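Local coordinates for diaminopimelate decarboxylase (Psychromonas ingrahamii, PDB 4XG1), which probably catalyses the pyridoxal phosphate-dependent decarboxylation of meso-diaminopimelate to L-lysine, the last step of lysine biosynthesis, at residues Arg406-Leu409 and Lys410-Trp413. Numbering follows the deposited sequence.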
ATOM      1  N   ARG B 406       6.046  -3.514  16.710  1.00  8.99           N
ATOM      2  CA  ARG B 406       6.321  -4.317  15.537  1.00  8.79           C
ATOM      3  C   ARG B 406       5.297  -5.489  15.489  1.00  9.27           C
ATOM      4  O   ARG B 406       5.045  -6.155  16.505  1.00  8.48           O
ATOM      5  CB  ARG B 406       7.750  -4.852  15.599  1.00  8.21           C
ATOM      6  CG  ARG B 406       8.181  -5.487  14.302  1.00  8.25           C
ATOM      7  CD  ARG B 406       9.602  -5.963  14.291  1.00  8.11           C
ATOM      8  NE  ARG B 406      10.472  -4.911  14.784  1.00  8.35           N
ATOM      9  CZ  ARG B 406      10.892  -3.885  14.059  1.00  8.33           C
ATOM     10  NH1 ARG B 406      10.544  -3.736  12.778  1.00  8.37           N
ATOM     11  NH2 ARG B 406      11.712  -3.033  14.603  1.00  8.36           N
ATOM     12  N   GLU B 407       4.733  -5.765  14.333  1.00 10.01           N
ATOM     13  CA  GLU B 407       3.904  -6.975  14.215  1.00 11.56           C
ATOM     14  C   GLU B 407       4.732  -8.240  14.386  1.00 12.81           C
ATOM     15  O   GLU B 407       5.904  -8.280  14.032  1.00 12.52           O
ATOM     16  CB  GLU B 407       3.217  -7.023  12.871  1.00 11.74           C
ATOM     17  CG  GLU B 407       2.241  -5.899  12.699  1.00 12.56           C
ATOM     18  CD  GLU B 407       1.679  -5.811  11.308  1.00 14.08           C
ATOM     19  OE1 GLU B 407       2.242  -6.375  10.326  1.00 13.92           O
ATOM     20  OE2 GLU B 407       0.600  -5.167  11.198  1.00 17.44           O
ATOM     21  N   GLU B 408       4.128  -9.269  14.963  1.00 15.30           N
ATOM     22  CA  GLU B 408       4.739 -10.595  15.053  1.00 17.70           C
ATOM     23  C   GLU B 408       4.258 -11.430  13.842  1.00 17.56           C
ATOM     24  O   GLU B 408       3.189 -11.202  13.300  1.00 14.01           O
ATOM     25  CB  GLU B 408       4.303 -11.327  16.322  1.00 20.69           C
ATOM     26  CG  GLU B 408       4.586 -10.611  17.623  1.00 22.94           C
ATOM     27  CD  GLU B 408       6.055 -10.643  17.996  1.00 28.76           C
ATOM     28  OE1 GLU B 408       6.776 -11.670  17.860  1.00 33.57           O
ATOM     29  OE2 GLU B 408       6.518  -9.598  18.478  1.00 37.52           O
ATOM     30  N   LEU B 409       5.075 -12.409  13.464  1.00 18.54           N
ATOM     31  CA  LEU B 409       4.781 -13.253  12.337  1.00 19.29           C
ATOM     32  C   LEU B 409       3.408 -13.902  12.435  1.00 18.31           C
ATOM     33  O   LEU B 409       2.668 -13.895  11.467  1.00 18.03           O
ATOM     34  CB  LEU B 409       5.815 -14.370  12.183  1.00 20.97           C
ATOM     35  CG  LEU B 409       7.235 -13.997  11.823  1.00 22.10           C
ATOM     36  CD1 LEU B 409       8.095 -15.260  11.859  1.00 24.40           C
ATOM     37  CD2 LEU B 409       7.308 -13.352  10.459  1.00 22.49           C
ATOM     38  N   LYS B 410       3.046 -14.408  13.598  1.00 17.86           N
ATOM     39  CA  LYS B 410       1.747 -15.061  13.764  1.00 18.82           C
ATOM     40  C   LYS B 410       0.541 -14.119  13.578  1.00 19.35           C
ATOM     41  O   LYS B 410      -0.582 -14.580  13.367  1.00 24.16           O
ATOM     42  CB  LYS B 410       1.666 -15.811  15.087  1.00 18.99           C
ATOM     43  CG  LYS B 410       1.674 -14.914  16.326  1.00 20.12           C
ATOM     44  CD  LYS B 410       1.842 -15.613  17.643  1.00 20.57           C
ATOM     45  CE  LYS B 410       3.215 -16.232  17.731  1.00 22.21           C
ATOM     46  NZ  LYS B 410       4.077 -15.343  18.560  1.00 23.58           N
ATOM     47  N   ASP B 411       0.757 -12.817  13.576  1.00 19.18           N
ATOM     48  CA  ASP B 411      -0.303 -11.885  13.205  1.00 19.20           C
ATOM     49  C   ASP B 411      -0.570 -11.884  11.712  1.00 17.39           C
ATOM     50  O   ASP B 411      -1.620 -11.385  11.288  1.00 16.55           O
ATOM     51  CB  ASP B 411       0.034 -10.440  13.638  1.00 20.75           C
ATOM     52  CG  ASP B 411       0.194 -10.285  15.165  1.00 24.03           C
ATOM     53  OD1 ASP B 411      -0.528 -11.035  15.892  1.00 21.00           O
ATOM     54  OD2 ASP B 411       1.002  -9.367  15.602  1.00 26.83           O
ATOM     55  N   LEU B 412       0.386 -12.349  10.906  1.00 15.28           N
ATOM     56  CA  LEU B 412       0.251 -12.207   9.458  1.00 15.03           C
ATOM     57  C   LEU B 412      -0.976 -12.941   8.921  1.00 15.19           C
ATOM     58  O   LEU B 412      -1.655 -12.430   8.066  1.00 13.69           O
ATOM     59  CB  LEU B 412       1.492 -12.688   8.737  1.00 14.84           C
ATOM     60  CG  LEU B 412       2.763 -11.833   8.899  1.00 14.55           C
ATOM     61  CD1 LEU B 412       3.958 -12.596   8.392  1.00 15.22           C
ATOM     62  CD2 LEU B 412       2.668 -10.528   8.184  1.00 14.27           C
ATOM     63  N   TRP B 413      -1.253 -14.126   9.456  1.00 15.94           N
ATOM     64  CA  TRP B 413      -2.323 -14.958   8.947  1.00 16.64           C
ATOM     65  C   TRP B 413      -3.508 -15.014   9.930  1.00 17.84           C
ATOM     66  O   TRP B 413      -4.326 -15.908   9.856  1.00 16.49           O
ATOM     67  CB  TRP B 413      -1.812 -16.357   8.635  1.00 16.94           C
ATOM     68  CG  TRP B 413      -1.171 -16.997   9.765  1.00 17.62           C
ATOM     69  CD1 TRP B 413      -1.790 -17.541  10.839  1.00 17.75           C
ATOM     70  CD2 TRP B 413       0.253 -17.138   9.996  1.00 18.72           C
ATOM     71  NE1 TRP B 413      -0.858 -18.011  11.727  1.00 19.58           N
ATOM     72  CE2 TRP B 413       0.407 -17.784  11.239  1.00 18.93           C
ATOM     73  CE3 TRP B 413       1.392 -16.783   9.277  1.00 18.39           C
ATOM     74  CZ2 TRP B 413       1.659 -18.100  11.783  1.00 18.48           C
ATOM     75  CZ3 TRP B 413       2.636 -17.089   9.817  1.00 19.15           C
ATOM     76  CH2 TRP B 413       2.757 -17.749  11.059  1.00 19.04           C
TER
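D411 and E408 bind each other twice, side chain to backbone and backbone to backbone. E408 N gives its hydrogen to D411 OD2 at 3.2 Å, reaching it from above the carboxylate plane, 44° out of it. In return D411 N bonds to E408 O at 2.9 Å. With its CG anti to the carbonyl carbon (chi1 -62°), D411 swings the carboxylate back beside its own backbone N, towards E408 N. One residue on, L412 N repeats the i to i+3 step with a 2.8 Å bond to L409 O, giving two overlapping beta turns, E408-D411 and L409-L412, with K410-L412 in helix-like backbone angles but without regular helical bonds. The same L409 O lies over one face of the W413 indole, near its rim, 3.6 Å from CZ3. L409 and L412 run side by side, CD2 of L409 meeting CD1 of L412 at 4.0 Å. Replacing D411 with alanine removes the carboxylate, and E408 N would probably lose this acceptor, leaving the first turn to its backbone bond. The other oxygen, D411 OD1, forms a long, weak ion pair with R414 of the second subunit. E407 turns its carboxylate to other partners: OE1 is hydrogen-bonded to N383, and OE2 makes a salt bridge to R389. L412 O accepts a hydrogen bond from R404 of the second subunit, whose G85 packs on both leucines. This surface turn follows strand 399-404, the last in the chain, and fits between the 383-389 loop of its own subunit and helix 84-92 of the other, at the homodimer interface.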